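PDB 3FI9: malate dehydrogenase from Porphyromonas gingivalis, which probably catalyses the NAD-dependent interconversion of malate and oxaloacetate. Local coordinates for residues P128-G133 with A311-E316; T156-E161 with T176-G181; V188-A193 with E297-A302; P268-I273 with E305-L310. All blocks are in the same frame, centred on the assembly; numbering follows the deposited sequence.

Contact 1: P128-G133 with A311-E316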
loop_
_atom_site.group_PDB
_atom_site.type_symbol
_atom_site.label_atom_id
_atom_site.label_comp_id
_atom_site.label_asym_id
_atom_site.label_seq_id
_atom_site.Cartn_x
_atom_site.Cartn_y
_atom_site.Cartn_z
ATOM N N PRO A 128 5.465 3.633 -23.399
ATOM C CA PRO A 128 6.813 4.154 -23.130
ATOM C C PRO A 128 6.730 5.611 -22.656
ATOM O O PRO A 128 6.283 6.468 -23.417
ATOM C CB PRO A 128 7.497 4.052 -24.497
ATOM C CG PRO A 128 6.372 4.162 -25.489
ATOM C CD PRO A 128 5.167 3.543 -24.851
ATOM N N ALA A 129 7.126 5.888 -21.406
ATOM C CA ALA A 129 6.851 7.209 -20.789
ATOM C C ALA A 129 7.433 8.439 -21.488
ATOM O O ALA A 129 6.841 9.521 -21.422
ATOM C CB ALA A 129 7.195 7.210 -19.252
ATOM N N ASP A 130 8.553 8.288 -22.204
ATOM C CA ASP A 130 9.054 9.411 -23.028
ATOM C C ASP A 130 8.050 9.845 -24.097
ATOM O O ASP A 130 8.011 11.005 -24.481
ATOM C CB ASP A 130 10.398 9.106 -23.723
ATOM C CG ASP A 130 10.397 7.763 -24.434
ATOM O OD1 ASP A 130 10.187 6.746 -23.738
ATOM O OD2 ASP A 130 10.632 7.718 -25.675
ATOM N N ILE A 131 7.279 8.901 -24.609
ATOM C CA ILE A 131 6.316 9.207 -25.658
ATOM C C ILE A 131 5.031 9.596 -24.991
ATOM O O ILE A 131 4.472 10.647 -25.283
ATOM C CB ILE A 131 6.040 8.021 -26.586
ATOM C CG1 ILE A 131 7.236 7.741 -27.512
ATOM C CG2 ILE A 131 4.757 8.274 -27.433
ATOM C CD1 ILE A 131 7.674 8.918 -28.363
ATOM N N THR A 132 4.556 8.758 -24.067
ATOM C CA THR A 132 3.243 9.009 -23.450
ATOM C C THR A 132 3.193 10.323 -22.706
ATOM O O THR A 132 2.211 11.090 -22.782
ATOM C CB THR A 132 2.819 7.848 -22.523
ATOM O OG1 THR A 132 3.827 7.636 -21.511
ATOM C CG2 THR A 132 2.670 6.571 -23.339
ATOM N N GLY A 133 4.248 10.598 -21.946
ATOM C CA GLY A 133 4.326 11.860 -21.295
ATOM C C GLY A 133 4.369 13.025 -22.280
ATOM O O GLY A 133 3.738 14.068 -22.030
ATOM N N ALA A 311 14.768 10.301 -29.531
ATOM C CA ALA A 311 14.444 11.154 -30.666
ATOM C C ALA A 311 13.973 10.324 -31.851
ATOM O O ALA A 311 13.023 10.693 -32.547
ATOM C CB ALA A 311 15.669 12.015 -31.043
ATOM N N LYS A 312 14.579 9.169 -32.065
ATOM C CA LYS A 312 14.042 8.276 -33.086
ATOM C C LYS A 312 12.624 7.783 -32.809
ATOM O O LYS A 312 11.798 7.703 -33.737
ATOM C CB LYS A 312 14.973 7.098 -33.354
ATOM C CG LYS A 312 16.198 7.554 -34.133
ATOM C CD LYS A 312 17.232 6.448 -34.208
ATOM C CE LYS A 312 16.601 5.148 -34.620
ATOM N NZ LYS A 312 17.652 4.259 -35.212
ATOM N N LEU A 313 12.321 7.472 -31.551
ATOM C CA LEU A 313 10.972 7.015 -31.196
ATOM C C LEU A 313 9.956 8.169 -31.337
ATOM O O LEU A 313 8.852 7.975 -31.843
ATOM C CB LEU A 313 10.928 6.464 -29.753
ATOM C CG LEU A 313 9.763 5.513 -29.453
ATOM C CD1 LEU A 313 9.856 4.273 -30.373
ATOM C CD2 LEU A 313 9.728 5.095 -27.996
ATOM N N ARG A 314 10.337 9.358 -30.884
ATOM C CA ARG A 314 9.505 10.540 -31.071
ATOM C C ARG A 314 9.143 10.708 -32.547
ATOM O O ARG A 314 7.990 10.954 -32.870
ATOM C CB ARG A 314 10.222 11.787 -30.593
ATOM C CG ARG A 314 9.497 13.099 -30.858
ATOM C CD ARG A 314 10.531 14.250 -30.865
ATOM N NE ARG A 314 11.517 14.094 -31.947
ATOM C CZ ARG A 314 12.730 14.645 -31.943
ATOM N NH1 ARG A 314 13.097 15.392 -30.930
ATOM N NH2 ARG A 314 13.575 14.458 -32.960
ATOM N N ASP A 315 10.123 10.545 -33.437
ATOM C CA ASP A 315 9.880 10.755 -34.867
ATOM C C ASP A 315 8.954 9.680 -35.488
ATOM O O ASP A 315 8.156 9.989 -36.379
ATOM C CB ASP A 315 11.202 10.864 -35.644
ATOM C CG ASP A 315 12.000 12.120 -35.301
ATOM O OD1 ASP A 315 11.436 13.142 -34.796
ATOM O OD2 ASP A 315 13.226 12.081 -35.564
ATOM N N GLU A 316 9.031 8.439 -35.018
ATOM C CA GLU A 316 8.021 7.441 -35.369
ATOM C C GLU A 316 6.596 7.914 -35.075
ATOM O O GLU A 316 5.691 7.783 -35.905
ATOM C CB GLU A 316 8.222 6.140 -34.591
ATOM C CG GLU A 316 9.169 5.138 -35.196
ATOM C CD GLU A 316 9.082 3.792 -34.505
ATOM O OE1 GLU A 316 10.098 3.395 -33.906
ATOM O OE2 GLU A 316 8.007 3.132 -34.568
#

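Contact 2: T156-E161 with T176-G181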
loop_
_atom_site.group_PDB
_atom_site.type_symbol
_atom_site.label_atom_id
_atom_site.label_comp_id
_atom_site.label_asym_id
_atom_site.label_seq_id
_atom_site.Cartn_x
_atom_site.Cartn_y
_atom_site.Cartn_z
ATOM N N THR A 156 16.496 4.185 -7.879
ATOM C CA THR A 156 16.306 3.470 -6.595
ATOM C C THR A 156 16.799 2.043 -6.752
ATOM O O THR A 156 17.358 1.460 -5.813
ATOM C CB THR A 156 14.819 3.474 -6.117
ATOM O OG1 THR A 156 13.980 2.774 -7.067
ATOM C CG2 THR A 156 14.335 4.894 -5.975
ATOM N N ARG A 157 16.661 1.501 -7.952
ATOM C CA ARG A 157 17.151 0.148 -8.183
ATOM C C ARG A 157 18.693 0.186 -8.185
ATOM O O ARG A 157 19.350 -0.660 -7.592
ATOM C CB ARG A 157 16.600 -0.390 -9.483
ATOM C CG ARG A 157 15.118 -0.739 -9.363
ATOM C CD ARG A 157 14.535 -1.206 -10.743
ATOM N NE ARG A 157 13.118 -1.514 -10.587
ATOM C CZ ARG A 157 12.262 -1.642 -11.604
ATOM N NH1 ARG A 157 12.673 -1.496 -12.849
ATOM N NH2 ARG A 157 10.988 -1.926 -11.376
ATOM N N LEU A 158 19.272 1.197 -8.800
ATOM C CA LEU A 158 20.739 1.306 -8.718
ATOM C C LEU A 158 21.207 1.427 -7.263
ATOM O O LEU A 158 22.193 0.805 -6.858
ATOM C CB LEU A 158 21.261 2.448 -9.584
ATOM C CG LEU A 158 22.776 2.710 -9.570
ATOM C CD1 LEU A 158 23.525 1.557 -10.169
ATOM C CD2 LEU A 158 23.089 3.969 -10.411
ATOM N N GLN A 159 20.502 2.230 -6.481
ATOM C CA GLN A 159 20.822 2.361 -5.058
ATOM C C GLN A 159 20.743 1.021 -4.350
ATOM O O GLN A 159 21.657 0.636 -3.599
ATOM C CB GLN A 159 19.909 3.391 -4.369
ATOM C CG GLN A 159 20.290 3.654 -2.888
ATOM C CD GLN A 159 19.232 4.452 -2.144
ATOM O OE1 GLN A 159 18.047 4.096 -2.189
ATOM N NE2 GLN A 159 19.644 5.520 -1.450
ATOM N N SER A 160 19.655 0.305 -4.577
ATOM C CA SER A 160 19.486 -0.997 -3.951
ATOM C C SER A 160 20.586 -2.002 -4.339
ATOM O O SER A 160 21.192 -2.661 -3.485
ATOM C CB SER A 160 18.118 -1.560 -4.323
ATOM O OG SER A 160 17.959 -2.873 -3.805
ATOM N N GLU A 161 20.847 -2.103 -5.630
ATOM C CA GLU A 161 21.839 -3.044 -6.129
ATOM C C GLU A 161 23.231 -2.722 -5.594
ATOM O O GLU A 161 23.938 -3.635 -5.198
ATOM C CB GLU A 161 21.807 -3.143 -7.667
ATOM C CG GLU A 161 20.480 -3.702 -8.281
ATOM C CD GLU A 161 20.185 -5.148 -7.913
ATOM O OE1 GLU A 161 21.118 -5.974 -7.786
ATOM O OE2 GLU A 161 18.998 -5.476 -7.767
ATOM N N THR A 176 22.359 8.317 -6.079
ATOM C CA THR A 176 22.505 7.438 -7.239
ATOM C C THR A 176 21.578 8.010 -8.302
ATOM O O THR A 176 20.411 8.343 -8.012
ATOM C CB THR A 176 22.011 6.026 -6.940
ATOM O OG1 THR A 176 20.882 6.129 -6.067
ATOM C CG2 THR A 176 23.065 5.193 -6.255
ATOM N N ARG A 177 22.077 8.124 -9.521
ATOM C CA ARG A 177 21.338 8.825 -10.558
ATOM C C ARG A 177 21.492 8.150 -11.904
ATOM O O ARG A 177 22.605 7.848 -12.307
ATOM C CB ARG A 177 21.819 10.287 -10.692
ATOM C CG ARG A 177 21.438 11.145 -9.557
ATOM C CD ARG A 177 19.944 11.277 -9.473
ATOM N NE ARG A 177 19.589 12.281 -8.491
ATOM C CZ ARG A 177 19.260 12.019 -7.230
ATOM N NH1 ARG A 177 19.225 10.774 -6.781
ATOM N NH2 ARG A 177 18.968 13.026 -6.411
ATOM N N THR A 178 20.365 7.880 -12.577
ATOM C CA THR A 178 20.392 7.606 -13.998
ATOM C C THR A 178 19.550 8.703 -14.675
ATOM O O THR A 178 18.504 9.103 -14.157
ATOM C CB THR A 178 19.830 6.208 -14.389
ATOM O OG1 THR A 178 18.403 6.224 -14.288
ATOM C CG2 THR A 178 20.352 5.070 -13.459
ATOM N N TYR A 179 19.957 9.122 -15.868
ATOM C CA TYR A 179 19.209 10.085 -16.656
ATOM C C TYR A 179 18.920 9.539 -18.064
ATOM O O TYR A 179 19.372 8.425 -18.443
ATOM C CB TYR A 179 19.993 11.413 -16.753
ATOM C CG TYR A 179 20.324 12.030 -15.416
ATOM C CD1 TYR A 179 19.321 12.412 -14.527
ATOM C CD2 TYR A 179 21.642 12.250 -15.054
ATOM C CE1 TYR A 179 19.651 12.966 -13.287
ATOM C CE2 TYR A 179 21.972 12.814 -13.853
ATOM C CZ TYR A 179 20.977 13.156 -12.970
ATOM O OH TYR A 179 21.332 13.740 -11.785
ATOM N N GLY A 180 18.130 10.297 -18.827
ATOM C CA GLY A 180 17.797 9.909 -20.224
ATOM C C GLY A 180 16.558 9.048 -20.361
ATOM O O GLY A 180 15.482 9.451 -19.929
ATOM N N GLY A 181 16.728 7.861 -20.943
ATOM C CA GLY A 181 15.626 6.901 -21.150
ATOM C C GLY A 181 15.653 5.932 -19.992
ATOM O O GLY A 181 16.380 6.156 -19.024
#

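Contact 3: V188-A193 with E297-A302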
loop_
_atom_site.group_PDB
_atom_site.type_symbol
_atom_site.label_atom_id
_atom_site.label_comp_id
_atom_site.label_asym_id
_atom_site.label_seq_id
_atom_site.Cartn_x
_atom_site.Cartn_y
_atom_site.Cartn_z
ATOM N N VAL A 188 23.655 5.950 -16.792
ATOM C CA VAL A 188 24.120 5.962 -15.419
ATOM C C VAL A 188 25.181 7.051 -15.219
ATOM O O VAL A 188 26.211 7.081 -15.909
ATOM C CB VAL A 188 24.708 4.562 -15.031
ATOM C CG1 VAL A 188 24.983 4.504 -13.559
ATOM C CG2 VAL A 188 23.747 3.414 -15.453
ATOM N N PHE A 189 24.896 7.995 -14.336
ATOM C CA PHE A 189 25.858 9.043 -13.972
ATOM C C PHE A 189 26.538 8.693 -12.655
ATOM O O PHE A 189 26.261 9.295 -11.616
ATOM C CB PHE A 189 25.179 10.421 -13.875
ATOM C CG PHE A 189 25.052 11.104 -15.194
ATOM C CD1 PHE A 189 24.483 10.417 -16.287
ATOM C CD2 PHE A 189 25.457 12.421 -15.356
ATOM C CE1 PHE A 189 24.353 11.052 -17.559
ATOM C CE2 PHE A 189 25.309 13.081 -16.622
ATOM C CZ PHE A 189 24.749 12.389 -17.713
ATOM N N ALA A 190 27.429 7.711 -12.697
ATOM C CA ALA A 190 28.098 7.252 -11.445
ATOM C C ALA A 190 28.882 8.358 -10.721
ATOM O O ALA A 190 29.115 8.316 -9.499
ATOM C CB ALA A 190 29.003 6.055 -11.753
ATOM N N SER A 191 29.328 9.362 -11.453
ATOM C CA SER A 191 29.993 10.454 -10.779
ATOM C C SER A 191 29.131 11.155 -9.689
ATOM O O SER A 191 29.676 11.860 -8.859
ATOM C CB SER A 191 30.458 11.505 -11.800
ATOM O OG SER A 191 29.343 12.231 -12.266
ATOM N N THR A 192 27.809 10.976 -9.676
ATOM C CA THR A 192 26.977 11.654 -8.684
ATOM C C THR A 192 26.959 10.929 -7.336
ATOM O O THR A 192 26.581 11.513 -6.336
ATOM C CB THR A 192 25.472 11.772 -9.120
ATOM O OG1 THR A 192 24.858 10.485 -9.089
ATOM C CG2 THR A 192 25.304 12.378 -10.518
ATOM N N ALA A 193 27.292 9.651 -7.321
ATOM C CA ALA A 193 26.984 8.805 -6.165
ATOM C C ALA A 193 28.133 8.604 -5.168
ATOM O O ALA A 193 29.297 8.618 -5.531
ATOM C CB ALA A 193 26.471 7.469 -6.585
ATOM N N GLU A 297 32.035 14.890 -18.968
ATOM C CA GLU A 297 31.836 14.858 -20.416
ATOM C C GLU A 297 31.455 13.491 -20.937
ATOM O O GLU A 297 30.601 13.384 -21.814
ATOM C CB GLU A 297 33.079 15.348 -21.157
ATOM C CG GLU A 297 32.884 15.432 -22.676
ATOM C CD GLU A 297 34.040 16.198 -23.312
ATOM O OE1 GLU A 297 35.042 16.447 -22.609
ATOM O OE2 GLU A 297 33.965 16.533 -24.494
ATOM N N ALA A 298 32.115 12.446 -20.452
ATOM C CA ALA A 298 31.763 11.095 -20.862
ATOM C C ALA A 298 30.315 10.708 -20.542
ATOM O O ALA A 298 29.640 10.068 -21.357
ATOM C CB ALA A 298 32.740 10.064 -20.262
ATOM N N GLU A 299 29.847 11.062 -19.348
ATOM C CA GLU A 299 28.457 10.760 -18.990
ATOM C C GLU A 299 27.491 11.528 -19.890
ATOM O O GLU A 299 26.492 10.976 -20.337
ATOM C CB GLU A 299 28.228 11.098 -17.522
ATOM C CG GLU A 299 29.028 10.189 -16.620
ATOM C CD GLU A 299 29.015 10.629 -15.167
ATOM O OE1 GLU A 299 28.892 11.833 -14.880
ATOM O OE2 GLU A 299 29.167 9.755 -14.308
ATOM N N ARG A 300 27.790 12.803 -20.161
ATOM C CA ARG A 300 26.925 13.582 -21.075
ATOM C C ARG A 300 26.866 12.947 -22.468
ATOM O O ARG A 300 25.827 12.987 -23.153
ATOM C CB ARG A 300 27.362 15.048 -21.130
ATOM C CG ARG A 300 27.049 15.759 -19.804
ATOM C CD ARG A 300 27.254 17.243 -19.907
ATOM N NE ARG A 300 28.649 17.637 -20.114
ATOM C CZ ARG A 300 29.554 17.781 -19.160
ATOM N NH1 ARG A 300 29.248 17.553 -17.881
ATOM N NH2 ARG A 300 30.780 18.180 -19.486
ATOM N N ALA A 301 27.962 12.315 -22.880
ATOM C CA ALA A 301 27.937 11.608 -24.188
ATOM C C ALA A 301 27.050 10.376 -24.143
ATOM O O ALA A 301 26.404 9.998 -25.137
ATOM C CB ALA A 301 29.371 11.263 -24.642
ATOM N N ALA A 302 27.037 9.699 -22.999
ATOM C CA ALA A 302 26.157 8.559 -22.843
ATOM C C ALA A 302 24.703 9.045 -22.869
ATOM O O ALA A 302 23.835 8.404 -23.469
ATOM C CB ALA A 302 26.469 7.823 -21.498
HETATM O O HOH W 1 29.057 7.020 -14.836
#

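Contact 4: P268-I273 with E305-L310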
loop_
_atom_site.group_PDB
_atom_site.type_symbol
_atom_site.label_atom_id
_atom_site.label_comp_id
_atom_site.label_asym_id
_atom_site.label_seq_id
_atom_site.Cartn_x
_atom_site.Cartn_y
_atom_site.Cartn_z
ATOM N N PRO A 268 19.936 23.224 -26.698
ATOM C CA PRO A 268 20.845 22.766 -27.756
ATOM C C PRO A 268 21.409 21.390 -27.428
ATOM O O PRO A 268 21.809 21.161 -26.295
ATOM C CB PRO A 268 21.961 23.829 -27.720
ATOM C CG PRO A 268 21.246 25.087 -27.236
ATOM C CD PRO A 268 20.261 24.582 -26.209
ATOM N N GLY A 269 21.435 20.478 -28.396
ATOM C CA GLY A 269 21.976 19.120 -28.194
ATOM C C GLY A 269 20.955 18.109 -27.700
ATOM O O GLY A 269 21.109 16.899 -27.885
ATOM N N PHE A 270 19.887 18.607 -27.088
ATOM C CA PHE A 270 18.814 17.737 -26.569
ATOM C C PHE A 270 17.440 18.386 -26.876
ATOM O O PHE A 270 16.768 18.878 -25.999
ATOM C CB PHE A 270 19.024 17.596 -25.060
ATOM C CG PHE A 270 20.315 16.907 -24.708
ATOM C CD1 PHE A 270 20.396 15.524 -24.732
ATOM C CD2 PHE A 270 21.463 17.646 -24.392
ATOM C CE1 PHE A 270 21.596 14.879 -24.409
ATOM C CE2 PHE A 270 22.691 16.993 -24.059
ATOM C CZ PHE A 270 22.740 15.622 -24.075
ATOM N N GLU A 271 17.059 18.432 -28.150
ATOM C CA GLU A 271 15.923 19.261 -28.530
ATOM C C GLU A 271 14.615 18.500 -28.451
ATOM O O GLU A 271 14.576 17.325 -28.815
ATOM C CB GLU A 271 16.151 19.760 -29.966
ATOM C CG GLU A 271 17.444 20.587 -30.107
ATOM C CD GLU A 271 18.699 19.768 -30.405
ATOM O OE1 GLU A 271 18.679 18.493 -30.390
ATOM O OE2 GLU A 271 19.746 20.432 -30.645
ATOM N N HIS A 272 13.537 19.168 -28.013
ATOM C CA HIS A 272 12.158 18.643 -28.258
ATOM C C HIS A 272 11.934 17.227 -27.794
ATOM O O HIS A 272 11.632 16.328 -28.596
ATOM C CB HIS A 272 11.824 18.719 -29.753
ATOM C CG HIS A 272 11.881 20.105 -30.295
ATOM N ND1 HIS A 272 12.785 20.494 -31.265
ATOM C CD2 HIS A 272 11.194 21.219 -29.948
ATOM C CE1 HIS A 272 12.638 21.785 -31.510
ATOM N NE2 HIS A 272 11.680 22.250 -30.728
ATOM N N ILE A 273 12.082 17.004 -26.486
ATOM C CA ILE A 273 12.047 15.631 -25.998
ATOM C C ILE A 273 11.570 15.574 -24.572
ATOM O O ILE A 273 11.534 16.612 -23.881
ATOM C CB ILE A 273 13.488 14.996 -26.099
ATOM C CG1 ILE A 273 13.418 13.480 -26.091
ATOM C CG2 ILE A 273 14.419 15.561 -24.994
ATOM C CD1 ILE A 273 12.869 12.914 -27.433
ATOM N N GLU A 305 23.649 9.662 -26.374
ATOM C CA GLU A 305 23.283 8.372 -26.948
ATOM C C GLU A 305 21.825 7.985 -26.628
ATOM O O GLU A 305 21.068 7.567 -27.505
ATOM C CB GLU A 305 24.169 7.286 -26.325
ATOM C CG GLU A 305 25.521 7.129 -26.913
ATOM C CD GLU A 305 25.514 6.092 -28.029
ATOM O OE1 GLU A 305 25.313 6.494 -29.199
ATOM O OE2 GLU A 305 25.732 4.882 -27.744
ATOM N N SER A 306 21.469 8.051 -25.346
ATOM C CA SER A 306 20.097 7.812 -24.906
ATOM C C SER A 306 19.132 8.815 -25.610
ATOM O O SER A 306 18.063 8.425 -26.170
ATOM C CB SER A 306 20.048 7.939 -23.369
ATOM O OG SER A 306 18.750 7.751 -22.863
ATOM N N TYR A 307 19.531 10.080 -25.636
ATOM C CA TYR A 307 18.744 11.114 -26.329
ATOM C C TYR A 307 18.452 10.657 -27.783
ATOM O O TYR A 307 17.313 10.719 -28.233
ATOM C CB TYR A 307 19.398 12.510 -26.305
ATOM C CG TYR A 307 18.660 13.460 -27.240
ATOM C CD1 TYR A 307 17.527 14.159 -26.817
ATOM C CD2 TYR A 307 19.035 13.558 -28.586
ATOM C CE1 TYR A 307 16.805 14.982 -27.723
ATOM C CE2 TYR A 307 18.326 14.347 -29.487
ATOM C CZ TYR A 307 17.228 15.064 -29.044
ATOM O OH TYR A 307 16.547 15.831 -29.966
ATOM N N SER A 308 19.462 10.165 -28.500
ATOM C CA SER A 308 19.282 9.786 -29.915
ATOM C C SER A 308 18.254 8.677 -30.126
ATOM O O SER A 308 17.508 8.671 -31.130
ATOM C CB SER A 308 20.628 9.400 -30.544
ATOM O OG SER A 308 21.533 10.511 -30.422
ATOM N N HIS A 309 18.214 7.716 -29.214
ATOM C CA HIS A 309 17.209 6.665 -29.318
ATOM C C HIS A 309 15.814 7.232 -29.033
ATOM O O HIS A 309 14.821 6.849 -29.686
ATOM C CB HIS A 309 17.522 5.544 -28.334
ATOM C CG HIS A 309 16.605 4.376 -28.442
ATOM N ND1 HIS A 309 15.320 4.391 -27.944
ATOM C CD2 HIS A 309 16.789 3.144 -28.983
ATOM C CE1 HIS A 309 14.746 3.221 -28.176
ATOM N NE2 HIS A 309 15.616 2.445 -28.799
ATOM N N LEU A 310 15.731 8.144 -28.064
ATOM C CA LEU A 310 14.433 8.732 -27.716
ATOM C C LEU A 310 13.873 9.559 -28.886
ATOM O O LEU A 310 12.669 9.517 -29.175
ATOM C CB LEU A 310 14.546 9.623 -26.471
ATOM C CG LEU A 310 14.898 8.841 -25.188
ATOM C CD1 LEU A 310 14.939 9.782 -23.970
ATOM C CD2 LEU A 310 13.912 7.716 -24.954
#

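Contact 1: P128-G133 with A311-E316
Ile131 and Arg314 bring their CA atoms to 6.4 Å, the nearest backbone approach between the start of helix 129-140 and the later turns of helix 297-319; the short helical segments 129-133 and 311-316 cross at -45° with their axes 10.0 Å apart. Side chains span that gap, chiefly Leu313 and Ile131. Leu313 holds CG anti to its backbone N (chi1 -158°), a setting that puts CG beside the Ile131 side chain, and its CD2 methyl lies 3.7 Å from Ile131 CG1. The same methyl is met from another direction by the carboxylate of Asp130, with OD2 3.6 Å from Leu313 CD2 and the two side chains at about a right angle. Pro128 touches it more loosely, CB to Leu313 CD2 being 4.3 Å. Ile131 CD1 reaches the helix backbone itself, 3.6 Å from Arg314 CA. The guanidinium of Arg314 leads away from this interface: NE and NH2 grip Asp315 OD1 side-on in a salt bridge, NE at 3.0 Å, while NH1 donates a hydrogen bond to His272 O. Pro128, at the N-cap position after a cis peptide bond, follows Asn127, a predicted substrate-binding residue, so the contact sets the Rossmann-type NAD-binding domain against the long C-terminal helix close to the presumed active site. No hydrogen bond or salt bridge crosses between the segments; the attraction here is therefore essentially van der Waals, resting on the fit of Leu313 and Ile131.

Contact 2: T156-E161 with T176-G181
Thr176 supplies most of the van der Waals contact, its CG2 lying 4.2 Å from Leu158 CG and 3.8 Å from Gln159 CA. Leu158 extends the apolar contact along the chain: its CD2 reaches Thr178 CG2 at 4.2 Å, with CG anti to the backbone N (chi1 178°), and the Leu158 and Thr176 side chains meet at a slant. A closer touch involves a hydroxyl and a methylene, Thr176 OG1 to Gln159 CB at 3.4 Å, where the side chains cross at about a right angle; the hydroxyl itself is hydrogen-bonded to Ser155 O, one residue before the helical segment. Helix 153-166 here lies against the approach to strand 178-180, half of a two-stranded antiparallel sheet with strand 186-188 in the C-terminal alpha/beta domain. The helix also carries Arg157, predicted to bind substrate, and the strand leads on toward His182, the predicted proton acceptor. Hydrogen bonds run within or beyond the two segments rather than between them. Arg177 folds back so that NH1 donates to Thr176 O at 3.0 Å, with an N-H...O angle of 157° and the donor 46° above the carbonyl plane. Beyond CG, Gln159 leads away from Thr176, its NE2 donating to Val173 O and its OE1 accepting from Gln170 NE2, while Arg177 NE forms a salt bridge with Glu278. On the helix, Thr156 OG1 is hydrogen-bonded to His56 O of the second subunit.

Contact 3: V188-A193 with E297-A302
Glu299 OE2 accepts two hydrogen bonds, from Ser191 N at 2.9 Å, nearly straight with an N-H...O angle of 167°, and from a water whose oxygen is 2.8 Å from OE2. The carboxylate thereby ties the first turns of helix 297-319 to the 3-10 turn 190-192, which follows strand 186-188 in the C-terminal alpha/beta domain. Its second oxygen takes the hydroxyl: Ser191 OG donates to Glu299 OE1 at 2.7 Å. Both serine bonds arrive at syn lone pairs, so the backbone N-H and the side chain of one residue grip the carboxylate like a pair of tongs and fix its rotation. Glu299 extends beyond CG, with its carboxylate stacked at 29° to the Phe189 ring and OE1 3.5 Å from Phe189 CD2. Closer to the helix, Glu299 CB sits over the centre of that ring, 3.5 Å from its centroid and 8° off the normal, a CH-pi contact. The ring's far end borders the helix backbone, with Phe189 CZ 3.5 Å from Glu299 O. Phe189 is also flanked by Tyr179, whose ring meets it edge-to-face. Several donors around a carboxylate would be expected to stabilise its charge. The water does more than bridge to Glu299: it donates to Val188 O as well, and accepts from Ala190 N, whose nitrogen stands 2.8 Å from the water oxygen.

Contact 4: P268-I273 with E305-L310
Tyr307 leaves its helix with CG anti to the backbone N (chi1 170°), and CB at once meets the edge of the Phe270 ring, with Phe270 CD1 3.5 Å from Tyr307 CB. Farther out the tyrosine ring turns one face to the same residue: Phe270 directs its edge there in an offset edge-to-face pair, centroids 5.6 Å apart and planes at 87°, and Phe270 CA adds a CH-pi contact 3.9 Å from the Tyr307 centroid. Gly269 O lies over the rim of that face, toward CD2. At the ring edge, Tyr307 CE1 is 3.7 Å from Ile273 CG2. The chain around the ring is the link between the antiparallel strands 261-267 and 273-277, at the end of the large mixed sheet; a G1 beta bulge sets His272 and Ile273 together opposite Val265, and the chain bends sharply at His272. The tip of Tyr307 enters this bend. Its OH donates to Glu271 O at 2.7 Å, in the carbonyl plane and on a lone pair, with a C=O...O angle of 129°. Glu271 OE1 lies 3.4 Å from the same OH, the carboxylate being tethered through OE2, which accepts from Gly269 N at 2.8 Å. One turn along the helix, Leu310 CB packs 3.8 Å from Ile273 CD1, the two side chains crossing at about a right angle.

In the fold
From the N terminus, contact 1 opens first, at the start of helix 129-140 in the NAD-binding domain, and closes last, on helix 297-319, so its loop encloses the other three. Contact 2 closes early, over a short loop from helix 153-166 to strand 178-180. Contact 3 opens next, after strand 186-188; contact 4 opens at 268-273 before contact 3 has closed at 297-302, and closes at 305-310, so these two cross. Helix 297-319 thus successively meets the 3-10 turn, the hairpin link and the NAD-binding domain. Gly181 N bonds Ser306 OG between contacts 2 and 4, while Arg177 O and Phe189 N join contacts 2 and 3.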